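Local coordinates for protein geranyltranstransferase (Campylobacter jejuni, PDB 3NPK) that probably catalyses the condensation of geranyl diphosphate with isopentenyl diphosphate to give farnesyl diphosphate, releasing pyrophosphate, at residues 26-39 with 91-105. Numbering follows the deposited sequence.
With PPV (pyrophosphate), chain C.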
ATOM      1  N   PHE A  26     -21.361  -4.073   4.025  1.00 11.61           N
ATOM      2  CA  PHE A  26     -20.466  -5.180   4.367  1.00 11.34           C
ATOM      3  C   PHE A  26     -18.977  -4.916   4.266  1.00 10.57           C
ATOM      4  O   PHE A  26     -18.190  -5.825   4.525  1.00 12.10           O
ATOM      5  CB  PHE A  26     -20.807  -6.455   3.565  1.00 11.64           C
ATOM      6  CG  PHE A  26     -20.646  -6.317   2.069  1.00 11.42           C
ATOM      7  CD1 PHE A  26     -19.386  -6.255   1.479  1.00 11.48           C
ATOM      8  CD2 PHE A  26     -21.762  -6.273   1.249  1.00 13.16           C
ATOM      9  CE1 PHE A  26     -19.253  -6.138   0.099  1.00 12.18           C
ATOM     10  CE2 PHE A  26     -21.630  -6.169  -0.125  1.00 13.57           C
ATOM     11  CZ  PHE A  26     -20.380  -6.085  -0.699  1.00 13.04           C
ATOM     12  N   PHE A  27     -18.570  -3.694   3.923  1.00 10.86           N
ATOM     13  CA  PHE A  27     -17.141  -3.487   3.727  1.00 10.66           C
ATOM     14  C   PHE A  27     -16.342  -3.826   4.988  1.00 11.31           C
ATOM     15  O   PHE A  27     -15.285  -4.447   4.897  1.00 11.62           O
ATOM     16  CB  PHE A  27     -16.808  -2.084   3.213  1.00 11.03           C
ATOM     17  CG  PHE A  27     -15.481  -2.022   2.510  1.00 11.17           C
ATOM     18  CD1 PHE A  27     -15.348  -2.524   1.217  1.00 11.55           C
ATOM     19  CD2 PHE A  27     -14.360  -1.497   3.140  1.00 13.11           C
ATOM     20  CE1 PHE A  27     -14.120  -2.501   0.556  1.00 12.00           C
ATOM     21  CE2 PHE A  27     -13.121  -1.476   2.483  1.00 12.72           C
ATOM     22  CZ  PHE A  27     -13.004  -1.972   1.194  1.00 12.73           C
ATOM     23  N   ASN A  28     -16.827  -3.430   6.165  1.00 11.73           N
ATOM     24  CA  ASN A  28     -16.106  -3.779   7.389  1.00 12.08           C
ATOM     25  C   ASN A  28     -15.991  -5.276   7.619  1.00 11.16           C
ATOM     26  O   ASN A  28     -14.938  -5.772   8.012  1.00 11.39           O
ATOM     27  CB  ASN A  28     -16.715  -3.104   8.620  1.00 12.79           C
ATOM     28  CG  ASN A  28     -16.488  -1.609   8.636  1.00 13.83           C
ATOM     29  OD1 ASN A  28     -15.519  -1.109   8.066  1.00 13.52           O
ATOM     30  ND2 ASN A  28     -17.394  -0.880   9.284  1.00 14.77           N
ATOM     31  N   GLU A  29     -17.087  -5.990   7.405  1.00 10.87           N
ATOM     32  CA  GLU A  29     -17.065  -7.436   7.541  1.00 10.76           C
ATOM     33  C   GLU A  29     -16.087  -8.060   6.542  1.00 11.58           C
ATOM     34  O   GLU A  29     -15.342  -8.990   6.881  1.00 12.55           O
ATOM     35  CB  GLU A  29     -18.480  -8.001   7.355  1.00 13.36           C
ATOM     36  CG  GLU A  29     -19.374  -7.771   8.566  1.00 15.74           C
ATOM     37  CD  GLU A  29     -20.059  -6.408   8.590  1.00 19.09           C
ATOM     38  OE1 GLU A  29     -19.834  -5.585   7.682  1.00 18.55           O
ATOM     39  OE2 GLU A  29     -20.847  -6.158   9.541  1.00 23.02           O
ATOM     40  N   ALA A  30     -16.068  -7.534   5.319  1.00 11.55           N
ATOM     41  CA  ALA A  30     -15.161  -8.051   4.297  1.00 11.39           C
ATOM     42  C   ALA A  30     -13.693  -7.775   4.655  1.00 11.45           C
ATOM     43  O   ALA A  30     -12.824  -8.611   4.413  1.00 14.63           O
ATOM     44  CB  ALA A  30     -15.501  -7.435   2.960  1.00 11.90           C
ATOM     45  N   LEU A  31     -13.426  -6.606   5.229  1.00 11.24           N
ATOM     46  CA  LEU A  31     -12.080  -6.271   5.718  1.00 12.81           C
ATOM     47  C   LEU A  31     -11.610  -7.264   6.773  1.00 13.01           C
ATOM     48  O   LEU A  31     -10.442  -7.670   6.791  1.00 14.24           O
ATOM     49  CB  LEU A  31     -12.061  -4.853   6.324  1.00 13.26           C
ATOM     50  CG  LEU A  31     -11.965  -3.632   5.394  1.00 14.19           C
ATOM     51  CD1 LEU A  31     -12.345  -2.340   6.115  1.00 14.98           C
ATOM     52  CD2 LEU A  31     -10.551  -3.516   4.791  1.00 14.43           C
ATOM     53  N   ALA A  32     -12.510  -7.626   7.680  1.00 11.83           N
ATOM     54  CA  ALA A  32     -12.155  -8.477   8.815  1.00 12.83           C
ATOM     55  C   ALA A  32     -12.066  -9.955   8.453  1.00 12.96           C
ATOM     56  O   ALA A  32     -11.339 -10.704   9.077  1.00 13.26           O
ATOM     57  CB  ALA A  32     -13.169  -8.288   9.944  1.00 13.77           C
ATOM     58  N   LEU A  33     -12.819 -10.368   7.441  1.00 13.65           N
ATOM     59  CA  LEU A  33     -13.078 -11.782   7.217  1.00 14.50           C
ATOM     60  C   LEU A  33     -11.809 -12.629   7.120  1.00 13.08           C
ATOM     61  O   LEU A  33     -11.668 -13.631   7.815  1.00 13.91           O
ATOM     62  CB  LEU A  33     -13.921 -11.951   5.951  1.00 17.10           C
ATOM     63  CG  LEU A  33     -14.583 -13.308   5.741  1.00 21.11           C
ATOM     64  CD1 LEU A  33     -15.591 -13.567   6.863  1.00 22.19           C
ATOM     65  CD2 LEU A  33     -15.256 -13.360   4.377  1.00 23.29           C
HETATM   66  N   MSE A  34     -10.885 -12.242   6.247  1.00 13.03           N
HETATM   67  CA  MSE A  34      -9.676 -13.034   6.053  1.00 14.73           C
HETATM   68  C   MSE A  34      -8.683 -12.904   7.190  1.00 13.94           C
HETATM   69  O   MSE A  34      -7.907 -13.830   7.445  1.00 15.94           O
HETATM   70  CB  MSE A  34      -8.991 -12.689   4.735  1.00 18.42           C
HETATM   71  CG  MSE A  34      -9.487 -13.469   3.560  1.00 22.62           C
HETATM   72 SE   MSE A  34      -9.412 -15.451   3.745  1.00 26.84          SE
HETATM   73  CE  MSE A  34     -10.720 -15.840   2.360  1.00 25.04           C
ATOM     74  N   LEU A  35      -8.701 -11.760   7.868  1.00 12.58           N
ATOM     75  CA  LEU A  35      -7.824 -11.561   9.015  1.00 13.23           C
ATOM     76  C   LEU A  35      -8.225 -12.472  10.161  1.00 15.13           C
ATOM     77  O   LEU A  35      -7.371 -13.019  10.863  1.00 17.65           O
ATOM     78  CB  LEU A  35      -7.864 -10.102   9.462  1.00 12.85           C
ATOM     79  CG  LEU A  35      -7.229  -9.109   8.485  1.00 13.18           C
ATOM     80  CD1 LEU A  35      -7.578  -7.701   8.944  1.00 13.32           C
ATOM     81  CD2 LEU A  35      -5.710  -9.311   8.446  1.00 13.90           C
ATOM     82  N   LYS A  36      -9.532 -12.632  10.347  1.00 17.52           N
ATOM     83  CA  LYS A  36     -10.050 -13.432  11.448  1.00 20.20           C
ATOM     84  C   LYS A  36     -10.099 -14.919  11.150  1.00 20.45           C
ATOM     85  O   LYS A  36     -10.060 -15.736  12.075  1.00 23.25           O
ATOM     86  CB  LYS A  36     -11.456 -12.965  11.816  1.00 24.04           C
ATOM     87  CG  LYS A  36     -11.476 -11.679  12.608  1.00 28.78           C
ATOM     88  CD  LYS A  36     -12.783 -11.542  13.388  1.00 32.86           C
ATOM     89  CE  LYS A  36     -13.898 -11.009  12.509  1.00 35.63           C
ATOM     90  NZ  LYS A  36     -15.244 -11.172  13.134  1.00 37.14           N
ATOM     91  N   ALA A  37     -10.197 -15.268   9.867  1.00 18.42           N
ATOM     92  CA  ALA A  37     -10.511 -16.644   9.454  1.00 19.04           C
ATOM     93  C   ALA A  37      -9.398 -17.610   9.810  1.00 20.87           C
ATOM     94  O   ALA A  37      -9.638 -18.778  10.143  1.00 23.14           O
ATOM     95  CB  ALA A  37     -10.781 -16.698   7.956  1.00 19.77           C
ATOM     96  N   GLY A  38      -8.169 -17.133   9.734  1.00 20.32           N
ATOM     97  CA  GLY A  38      -7.052 -18.007   9.995  1.00 20.41           C
ATOM     98  C   GLY A  38      -5.751 -17.330   9.674  1.00 19.43           C
ATOM     99  O   GLY A  38      -5.694 -16.110   9.500  1.00 19.55           O
ATOM    100  N   GLY A  39      -4.705 -18.143   9.581  1.00 20.07           N
ATOM    101  CA  GLY A  39      -3.364 -17.641   9.386  1.00 19.80           C
ATOM    102  C   GLY A  39      -2.515 -18.105  10.547  1.00 19.58           C
ATOM    103  O   GLY A  39      -2.892 -17.946  11.712  1.00 21.25           O
ATOM    104  N   ARG A  91      -9.834 -20.058   0.964  1.00 16.92           N
ATOM    105  CA  ARG A  91      -8.583 -19.661   1.613  1.00 17.45           C
ATOM    106  C   ARG A  91      -8.833 -19.652   3.124  1.00 18.23           C
ATOM    107  O   ARG A  91      -9.865 -19.173   3.579  1.00 18.97           O
ATOM    108  CB  ARG A  91      -8.152 -18.271   1.130  1.00 18.08           C
ATOM    109  CG  ARG A  91      -7.059 -17.585   1.968  1.00 19.82           C
ATOM    110  CD  ARG A  91      -5.696 -18.184   1.746  1.00 20.87           C
ATOM    111  NE  ARG A  91      -5.183 -17.862   0.422  1.00 21.21           N
ATOM    112  CZ  ARG A  91      -3.945 -18.121   0.022  1.00 22.49           C
ATOM    113  NH1 ARG A  91      -3.581 -17.799  -1.208  1.00 23.70           N
ATOM    114  NH2 ARG A  91      -3.072 -18.699   0.851  1.00 23.10           N
ATOM    115  N   ARG A  92      -7.901 -20.200   3.893  1.00 18.40           N
ATOM    116  CA  ARG A  92      -8.023 -20.226   5.355  1.00 19.09           C
ATOM    117  C   ARG A  92      -9.353 -20.835   5.827  1.00 21.10           C
ATOM    118  O   ARG A  92      -9.918 -20.448   6.859  1.00 22.43           O
ATOM    119  CB  ARG A  92      -7.807 -18.825   5.937  1.00 18.53           C
ATOM    120  CG  ARG A  92      -6.360 -18.364   5.832  1.00 17.37           C
ATOM    121  CD  ARG A  92      -6.201 -16.883   6.151  1.00 15.54           C
ATOM    122  NE  ARG A  92      -4.792 -16.514   6.252  1.00 15.35           N
ATOM    123  CZ  ARG A  92      -4.363 -15.269   6.454  1.00 15.60           C
ATOM    124  NH1 ARG A  92      -5.236 -14.273   6.595  1.00 14.93           N
ATOM    125  NH2 ARG A  92      -3.067 -15.010   6.512  1.00 16.36           N
ATOM    126  N   GLY A  93      -9.849 -21.800   5.063  1.00 21.55           N
ATOM    127  CA  GLY A  93     -11.002 -22.569   5.494  1.00 22.12           C
ATOM    128  C   GLY A  93     -12.361 -21.984   5.147  1.00 22.24           C
ATOM    129  O   GLY A  93     -13.389 -22.581   5.451  1.00 23.54           O
ATOM    130  N   ILE A  94     -12.372 -20.823   4.508  1.00 21.15           N
ATOM    131  CA  ILE A  94     -13.617 -20.178   4.110  1.00 20.47           C
ATOM    132  C   ILE A  94     -13.565 -19.816   2.629  1.00 19.13           C
ATOM    133  O   ILE A  94     -12.493 -19.839   2.024  1.00 18.98           O
ATOM    134  CB  ILE A  94     -13.869 -18.898   4.937  1.00 21.60           C
ATOM    135  CG1 ILE A  94     -12.691 -17.920   4.830  1.00 20.97           C
ATOM    136  CG2 ILE A  94     -14.119 -19.254   6.397  1.00 23.25           C
ATOM    137  CD1 ILE A  94     -13.048 -16.510   5.277  1.00 21.54           C
ATOM    138  N   PRO A  95     -14.722 -19.488   2.033  1.00 18.64           N
ATOM    139  CA  PRO A  95     -14.679 -19.000   0.648  1.00 16.83           C
ATOM    140  C   PRO A  95     -13.840 -17.737   0.535  1.00 15.68           C
ATOM    141  O   PRO A  95     -13.747 -16.949   1.469  1.00 16.91           O
ATOM    142  CB  PRO A  95     -16.145 -18.692   0.331  1.00 17.25           C
ATOM    143  CG  PRO A  95     -16.916 -19.609   1.238  1.00 18.49           C
ATOM    144  CD  PRO A  95     -16.103 -19.656   2.519  1.00 18.90           C
ATOM    145  N   THR A  96     -13.209 -17.558  -0.611  1.00 14.67           N
ATOM    146  CA  THR A  96     -12.473 -16.331  -0.870  1.00 14.63           C
ATOM    147  C   THR A  96     -13.408 -15.123  -0.969  1.00 13.86           C
ATOM    148  O   THR A  96     -14.623 -15.279  -1.191  1.00 14.64           O
ATOM    149  CB  THR A  96     -11.653 -16.477  -2.145  1.00 15.65           C
ATOM    150  OG1 THR A  96     -12.474 -17.121  -3.133  1.00 16.59           O
ATOM    151  CG2 THR A  96     -10.425 -17.334  -1.868  1.00 16.52           C
ATOM    152  N   LEU A  97     -12.862 -13.920  -0.788  1.00 13.62           N
ATOM    153  CA  LEU A  97     -13.704 -12.717  -0.779  1.00 13.90           C
ATOM    154  C   LEU A  97     -14.453 -12.499  -2.080  1.00 13.65           C
ATOM    155  O   LEU A  97     -15.556 -11.959  -2.081  1.00 14.86           O
ATOM    156  CB  LEU A  97     -12.893 -11.456  -0.470  1.00 14.90           C
ATOM    157  CG  LEU A  97     -12.441 -11.287   0.977  1.00 16.93           C
ATOM    158  CD1 LEU A  97     -11.681  -9.968   1.102  1.00 16.89           C
ATOM    159  CD2 LEU A  97     -13.605 -11.375   1.949  1.00 19.73           C
ATOM    160  N   HIS A  98     -13.854 -12.883  -3.202  1.00 13.33           N
ATOM    161  CA  HIS A  98     -14.546 -12.625  -4.458  1.00 13.75           C
ATOM    162  C   HIS A  98     -15.702 -13.603  -4.659  1.00 14.10           C
ATOM    163  O   HIS A  98     -16.589 -13.337  -5.460  1.00 16.45           O
ATOM    164  CB  HIS A  98     -13.582 -12.629  -5.649  1.00 13.50           C
ATOM    165  CG  HIS A  98     -12.863 -13.918  -5.834  1.00 13.37           C
ATOM    166  ND1 HIS A  98     -11.696 -14.221  -5.167  1.00 13.62           N
ATOM    167  CD2 HIS A  98     -13.156 -14.999  -6.593  1.00 14.01           C
ATOM    168  CE1 HIS A  98     -11.291 -15.427  -5.523  1.00 13.37           C
ATOM    169  NE2 HIS A  98     -12.164 -15.922  -6.384  1.00 14.46           N
ATOM    170  N   LYS A  99     -15.693 -14.717  -3.931  1.00 12.96           N
ATOM    171  CA  LYS A  99     -16.826 -15.649  -3.957  1.00 14.76           C
ATOM    172  C   LYS A  99     -17.914 -15.243  -2.963  1.00 15.59           C
ATOM    173  O   LYS A  99     -19.103 -15.300  -3.283  1.00 17.88           O
ATOM    174  CB  LYS A  99     -16.350 -17.067  -3.651  1.00 16.81           C
ATOM    175  CG  LYS A  99     -15.266 -17.593  -4.605  1.00 19.73           C
ATOM    176  CD  LYS A  99     -15.792 -17.778  -6.011  1.00 22.81           C
ATOM    177  CE  LYS A  99     -16.930 -18.790  -6.021  1.00 25.36           C
ATOM    178  NZ  LYS A  99     -17.362 -19.151  -7.402  1.00 28.30           N
ATOM    179  N   SER A 100     -17.522 -14.848  -1.755  1.00 14.97           N
ATOM    180  CA  SER A 100     -18.500 -14.440  -0.743  1.00 16.39           C
ATOM    181  C   SER A 100     -19.147 -13.107  -1.061  1.00 14.94           C
ATOM    182  O   SER A 100     -20.333 -12.900  -0.765  1.00 15.98           O
ATOM    183  CB  SER A 100     -17.860 -14.356   0.638  1.00 19.07           C
ATOM    184  OG  SER A 100     -17.655 -15.652   1.160  1.00 21.58           O
ATOM    185  N   TYR A 101     -18.362 -12.198  -1.632  1.00 14.66           N
ATOM    186  CA  TYR A 101     -18.837 -10.868  -1.982  1.00 14.40           C
ATOM    187  C   TYR A 101     -18.818 -10.679  -3.494  1.00 15.71           C
ATOM    188  O   TYR A 101     -19.749 -11.103  -4.181  1.00 18.65           O
ATOM    189  CB  TYR A 101     -18.038  -9.806  -1.227  1.00 13.58           C
ATOM    190  CG  TYR A 101     -18.260  -9.926   0.257  1.00 13.49           C
ATOM    191  CD1 TYR A 101     -17.298 -10.488   1.089  1.00 16.59           C
ATOM    192  CD2 TYR A 101     -19.458  -9.504   0.827  1.00 14.09           C
ATOM    193  CE1 TYR A 101     -17.522 -10.615   2.458  1.00 17.66           C
ATOM    194  CE2 TYR A 101     -19.690  -9.622   2.180  1.00 15.11           C
ATOM    195  CZ  TYR A 101     -18.724 -10.178   2.995  1.00 17.29           C
ATOM    196  OH  TYR A 101     -18.972 -10.292   4.352  1.00 20.76           O
ATOM    197  N   ASP A 102     -17.762 -10.077  -4.014  1.00 14.59           N
ATOM    198  CA  ASP A 102     -17.575  -9.946  -5.453  1.00 14.77           C
ATOM    199  C   ASP A 102     -16.129  -9.539  -5.726  1.00 13.70           C
ATOM    200  O   ASP A 102     -15.375  -9.276  -4.795  1.00 12.74           O
ATOM    201  CB  ASP A 102     -18.572  -8.941  -6.064  1.00 17.04           C
ATOM    202  CG  ASP A 102     -18.603  -7.604  -5.336  1.00 20.36           C
ATOM    203  OD1 ASP A 102     -17.545  -7.101  -4.962  1.00 18.99           O
ATOM    204  OD2 ASP A 102     -19.696  -7.033  -5.144  1.00 25.67           O
ATOM    205  N   GLU A 103     -15.733  -9.504  -6.991  1.00 13.27           N
ATOM    206  CA  GLU A 103     -14.334  -9.218  -7.305  1.00 13.68           C
ATOM    207  C   GLU A 103     -13.962  -7.818  -6.885  1.00 11.77           C
ATOM    208  O   GLU A 103     -12.855  -7.592  -6.413  1.00 11.24           O
ATOM    209  CB  GLU A 103     -14.070  -9.389  -8.796  1.00 17.10           C
ATOM    210  CG  GLU A 103     -13.967 -10.838  -9.208  1.00 22.70           C
ATOM    211  CD  GLU A 103     -13.699 -10.990 -10.682  1.00 27.79           C
ATOM    212  OE1 GLU A 103     -13.256 -10.007 -11.318  1.00 30.02           O
ATOM    213  OE2 GLU A 103     -13.953 -12.093 -11.205  1.00 30.95           O
ATOM    214  N   THR A 104     -14.876  -6.875  -7.083  1.00 10.84           N
ATOM    215  CA  THR A 104     -14.609  -5.494  -6.701  1.00 10.84           C
ATOM    216  C   THR A 104     -14.242  -5.411  -5.221  1.00 10.94           C
ATOM    217  O   THR A 104     -13.252  -4.773  -4.841  1.00 10.80           O
ATOM    218  CB  THR A 104     -15.821  -4.597  -6.978  1.00 11.97           C
ATOM    219  OG1 THR A 104     -16.009  -4.496  -8.396  1.00 14.05           O
ATOM    220  CG2 THR A 104     -15.594  -3.212  -6.364  1.00 14.04           C
ATOM    221  N   THR A 105     -15.028  -6.074  -4.380  1.00 11.22           N
ATOM    222  CA  THR A 105     -14.763  -6.064  -2.942  1.00 11.61           C
ATOM    223  C   THR A 105     -13.396  -6.682  -2.627  1.00 10.76           C
ATOM    224  O   THR A 105     -12.636  -6.155  -1.816  1.00 11.29           O
ATOM    225  CB  THR A 105     -15.876  -6.804  -2.186  1.00 12.36           C
ATOM    226  OG1 THR A 105     -17.115  -6.115  -2.408  1.00 13.47           O
ATOM    227  CG2 THR A 105     -15.616  -6.858  -0.669  1.00 13.03           C
TER
HETATM  228  O11 PPV C 290       1.057 -18.716   2.950  1.00 34.36           O
HETATM  229  P1  PPV C 290       1.027 -19.091   4.556  1.00 30.95           P
HETATM  230  O21 PPV C 290       1.450 -20.660   4.814  1.00 31.94           O
HETATM  231  O31 PPV C 290       1.962 -18.242   5.296  1.00 32.36           O
HETATM  232  OPP PPV C 290      -0.545 -18.937   4.998  1.00 25.85           O
HETATM  233  P2  PPV C 290      -1.177 -18.344   6.389  1.00 20.72           P
HETATM  234  O12 PPV C 290      -2.791 -18.590   6.155  1.00 21.31           O
HETATM  235  O22 PPV C 290      -0.954 -16.736   6.483  1.00 20.20           O
HETATM  236  O32 PPV C 290      -0.699 -19.073   7.576  1.00 20.76           O
HETATM  237  O   HOH W   1     -11.650 -20.551   9.074  1.00 39.37           O
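The ring of F26 overlaps that of Y101 in an offset stack, centroids 4.5 Å apart and planes inclined by 25°, at the outer end of a contact that runs inward to the diphosphate pocket of this mainly helical polyprenyl synthetase fold. Here helix 27-37 lies against the hairpin of strands 90-91 and 94-95 and the short helix 97-100. The edge of the F26 ring meets T105 OG1, which also donates to D102 OD1; that carboxylate oxygen, at the N-cap of helix 103-122, takes the capping bond from T105 N as well. Y101 also receives A30 CB over one face, a CH-pi contact at 4.2 Å from its centroid, while L33 CD2 lies at its edge. Farther along, L33 CG and A37 CB both press on I94 CD1. Selenomethionine M34, bent at chi2 (-55°), drops its SE to 3.6 Å from R91 CG and its CE against P95 O. R91 itself turns away to a salt bridge with D81. At the helix end R92 runs extended from CG to NE past G38, whose O sits over one face of the guanidinium. R92 NH1 donates to M34 O at 2.8 Å from above the carbonyl plane, and also to T74, fixing the group's rotation. R92 NE and NH2 grip the bound pyrophosphate, NE to O12 nearly straight (175°) and NH2 to O22 at 2.7 Å.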